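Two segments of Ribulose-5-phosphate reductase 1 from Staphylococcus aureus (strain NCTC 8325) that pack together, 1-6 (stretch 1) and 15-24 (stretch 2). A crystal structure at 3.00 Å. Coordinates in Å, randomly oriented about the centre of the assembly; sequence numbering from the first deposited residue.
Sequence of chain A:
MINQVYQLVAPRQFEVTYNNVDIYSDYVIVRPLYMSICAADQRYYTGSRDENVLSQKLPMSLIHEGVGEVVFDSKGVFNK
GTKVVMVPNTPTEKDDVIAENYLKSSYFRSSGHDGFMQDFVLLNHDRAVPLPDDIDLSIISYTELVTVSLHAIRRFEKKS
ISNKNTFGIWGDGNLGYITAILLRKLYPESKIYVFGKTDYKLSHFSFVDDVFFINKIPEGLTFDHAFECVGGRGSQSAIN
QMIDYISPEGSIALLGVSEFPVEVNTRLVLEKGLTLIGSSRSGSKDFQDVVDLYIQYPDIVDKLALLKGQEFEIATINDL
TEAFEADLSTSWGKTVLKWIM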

# COMPACT_ATOMS: atom_id res chain seq x y z
N MET A 1 15.51 -21.93 19.30
CA MET A 1 14.09 -21.89 18.91
C MET A 1 13.85 -22.20 17.42
O MET A 1 14.69 -21.90 16.59
N ILE A 2 12.72 -22.83 17.10
CA ILE A 2 12.44 -23.31 15.74
C ILE A 2 11.31 -22.48 15.14
O ILE A 2 10.21 -22.42 15.69
N ASN A 3 11.59 -21.89 13.98
CA ASN A 3 10.63 -21.06 13.26
C ASN A 3 10.08 -21.85 12.07
O ASN A 3 10.85 -22.47 11.33
N GLN A 4 8.76 -21.86 11.91
CA GLN A 4 8.15 -22.44 10.73
C GLN A 4 7.91 -21.32 9.73
O GLN A 4 7.20 -20.35 10.03
N VAL A 5 8.52 -21.44 8.56
CA VAL A 5 8.33 -20.50 7.46
C VAL A 5 7.40 -21.15 6.45
O VAL A 5 7.56 -22.33 6.12
N TYR A 6 6.41 -20.39 5.99
CA TYR A 6 5.43 -20.87 5.01
C TYR A 6 5.80 -20.25 3.67
O TYR A 6 5.43 -19.11 3.36
N GLU A 15 4.13 -24.81 1.09
CA GLU A 15 4.75 -25.86 1.90
C GLU A 15 5.63 -25.19 2.95
O GLU A 15 6.02 -24.03 2.80
N VAL A 16 5.95 -25.94 4.00
CA VAL A 16 6.55 -25.38 5.21
C VAL A 16 7.96 -25.93 5.38
O VAL A 16 8.17 -27.15 5.32
N THR A 17 8.93 -25.02 5.58
CA THR A 17 10.32 -25.33 5.91
C THR A 17 10.62 -24.80 7.31
O THR A 17 9.77 -24.17 7.95
N TYR A 18 11.85 -25.04 7.78
CA TYR A 18 12.25 -24.68 9.14
C TYR A 18 13.58 -23.95 9.13
O TYR A 18 14.41 -24.13 8.22
N ASN A 19 13.77 -23.09 10.12
CA ASN A 19 15.08 -22.51 10.38
C ASN A 19 15.13 -22.14 11.86
O ASN A 19 14.11 -22.16 12.55
N ASN A 20 16.34 -21.90 12.36
CA ASN A 20 16.51 -21.59 13.77
C ASN A 20 16.42 -20.09 13.99
O ASN A 20 16.70 -19.30 13.08
N VAL A 21 16.02 -19.70 15.20
CA VAL A 21 15.85 -18.31 15.58
C VAL A 21 16.52 -18.10 16.92
O VAL A 21 16.24 -18.83 17.88
N ASP A 22 17.42 -17.13 16.99
CA ASP A 22 18.18 -16.86 18.22
C ASP A 22 17.43 -15.80 19.01
O ASP A 22 17.39 -14.63 18.61
N ILE A 23 16.83 -16.22 20.12
CA ILE A 23 16.08 -15.32 21.00
C ILE A 23 16.96 -14.16 21.43
O ILE A 23 16.48 -13.04 21.65
N TYR A 24 18.27 -14.38 21.51
CA TYR A 24 19.16 -13.46 22.21
C TYR A 24 19.97 -12.59 21.26
O TYR A 24 21.08 -12.16 21.59

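An antiparallel pair of strands illustrates a general rule: the backbone fixes the register, and the side chains, alternating between the two faces of the sheet, pack against the neighbours that this register supplies. In Ribulose-5-phosphate reductase 1, residues 2-6 run against residues 15-20 in this way, and the pairing of the two stretches buries 716 Å² in all. Ile-2, Gln-4 and Tyr-6 share one face with Asn-20, Tyr-18 and Val-16; Asn-3 and Val-5 share the other with Asn-19 and Thr-17.

Met-1 opens the stretch, and more of its surface is covered by the partner stretch than that of any other residue in stretch 1. Its backbone O accepts a hydrogen bond from Val-21 N at 2.9 Å, while the return bond, from Met-1 N to Val-21 O at 3.5 Å, is weak. The CA-to-CB bond of Met-1 points sideways, and the side chain has chi1 and chi2 both t and chi3 p. This course carries Met-1 CE to 4.0 Å from Val-21 CG1, and nearer the backbone Met-1 CB lies 3.7 Å from Ile-23 CD1. Val-21, a t rotamer whose CB points toward stretch 1, and Ile-23, with chi1 m and chi2 near 94°, thus extend the apolar packing beyond the strand.

Ile-2 adopts m for both chi angles. Its CB points to its face of the sheet, but the end of the side chain comes nearer the partner strand: Ile-2 CD1 approaches Asn-20 OD1 to 3.2 Å, and Ile-2 CG2 rests 3.8 Å from Tyr-18 CD1, an oblique approach to the ring.

On the other face, buried Asn-3 has chi1 t. Asn-3 CB lies 3.5 Å from Val-21 CG2 and 3.4 Å from Asn-19 OD1, so the methylene of a polar residue serves as packing surface. The amide atoms OD1 and ND2 find their hydrogen bonds elsewhere in the structure. The backbone secures this pair twice, Asn-3 N to Asn-19 O at 2.9 Å and Asn-19 N to Asn-3 O at 3.2 Å.

Gln-4 returns to the first face with chi1 m and chi2 t. Gln-4 CG lies 3.6 Å from Tyr-18 CE1, and Gln-4 CB 4.0 Å from Val-16 CG2. The Tyr-18 ring, from an m rotamer, therefore meets both Ile-2 and Gln-4, diagonal and direct neighbours respectively.

Val-5, a buried t rotamer, places CB 3.9 Å from Thr-17 CG2, and Val-5 CG2 is equally far from Asn-19 OD1. Thr-17 is also t and offers its methyl to this contact. Reciprocal bonds hold the pair, Val-5 N to Thr-17 O and Thr-17 N to Val-5 O, each 3.1 Å.

Tyr-6 closes the walk. With chi1 m, its ring meets Val-16 obliquely, Tyr-6 CD1 to Val-16 CB at 3.9 Å. No side-chain hydrogen bond crosses between the stretches: the backbone supplies the hydrogen bonds, and the side chains meet through van der Waals contacts.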

# COMPACT_ATOMS: atom_id res chain seq x y z
CB MET A 1 13.50 -20.54 19.28
CG MET A 1 12.00 -20.52 19.30
SD MET A 1 11.27 -19.14 20.21
CE MET A 1 11.82 -17.72 19.31
CB ILE A 2 12.06 -24.80 15.72
CG1 ILE A 2 13.20 -25.68 16.19
CG2 ILE A 2 11.72 -25.21 14.31
CD1 ILE A 2 14.46 -25.49 15.40
CB ASN A 3 11.28 -19.76 12.79
CG ASN A 3 10.27 -18.71 12.39
OD1 ASN A 3 9.08 -18.81 12.68
ND2 ASN A 3 10.74 -17.66 11.74
CB GLN A 4 6.83 -23.14 11.04
CG GLN A 4 6.91 -24.23 12.06
CD GLN A 4 5.55 -24.76 12.45
OE1 GLN A 4 5.30 -25.98 12.35
NE2 GLN A 4 4.64 -23.87 12.85
CB VAL A 5 9.67 -20.11 6.83
CG1 VAL A 5 9.45 -19.30 5.57
CG2 VAL A 5 10.51 -19.34 7.82
CB TYR A 6 4.01 -20.54 5.46
CG TYR A 6 3.69 -21.17 6.81
CD1 TYR A 6 3.35 -22.52 6.91
CD2 TYR A 6 3.85 -20.45 7.99
CE1 TYR A 6 3.09 -23.12 8.14
CE2 TYR A 6 3.60 -21.03 9.23
CZ TYR A 6 3.23 -22.37 9.30
OH TYR A 6 2.99 -22.92 10.55
CB GLU A 15 5.57 -26.83 1.04
CG GLU A 15 5.83 -28.19 1.68
CD GLU A 15 6.65 -29.11 0.79
OE1 GLU A 15 7.31 -28.61 -0.14
OE2 GLU A 15 6.66 -30.34 1.04
CB VAL A 16 5.67 -25.67 6.44
CG1 VAL A 16 5.23 -27.14 6.45
CG2 VAL A 16 6.38 -25.29 7.73
CB THR A 17 11.30 -24.72 4.89
OG1 THR A 17 12.64 -25.15 5.18
CG2 THR A 17 11.27 -23.21 4.98
CB TYR A 18 12.34 -25.92 10.03
CG TYR A 18 11.03 -26.67 10.10
CD1 TYR A 18 10.13 -26.42 11.12
CD2 TYR A 18 10.70 -27.65 9.16
CE1 TYR A 18 8.92 -27.08 11.19
CE2 TYR A 18 9.49 -28.33 9.22
CZ TYR A 18 8.60 -28.04 10.25
OH TYR A 18 7.39 -28.69 10.35
CB ASN A 19 15.39 -21.33 9.42
CG ASN A 19 14.55 -20.09 9.68
OD1 ASN A 19 13.47 -20.16 10.23
ND2 ASN A 19 15.06 -18.94 9.26
CB ASN A 20 17.84 -22.09 14.30
CG ASN A 20 17.92 -23.59 14.33
OD1 ASN A 20 17.42 -24.23 15.27
ND2 ASN A 20 18.57 -24.17 13.33
CB VAL A 21 14.37 -17.90 15.66
CG1 VAL A 21 14.22 -16.55 16.35
CG2 VAL A 21 13.77 -17.83 14.27
CB ASP A 22 19.60 -16.41 17.90
CG ASP A 22 20.44 -16.24 19.14
OD1 ASP A 22 21.27 -17.13 19.41
OD2 ASP A 22 20.27 -15.25 19.86
CB ILE A 23 15.53 -16.13 22.21
CG1 ILE A 23 14.73 -17.35 21.73
CG2 ILE A 23 14.67 -15.28 23.14
CD1 ILE A 23 15.56 -18.66 21.64
CB TYR A 24 20.05 -14.25 23.19
CG TYR A 24 19.25 -15.08 24.20
CD1 TYR A 24 18.75 -14.50 25.37
CD2 TYR A 24 19.05 -16.45 24.02
CE1 TYR A 24 18.00 -15.24 26.29
CE2 TYR A 24 18.31 -17.20 24.94
CZ TYR A 24 17.79 -16.59 26.08
OH TYR A 24 17.06 -17.30 27.01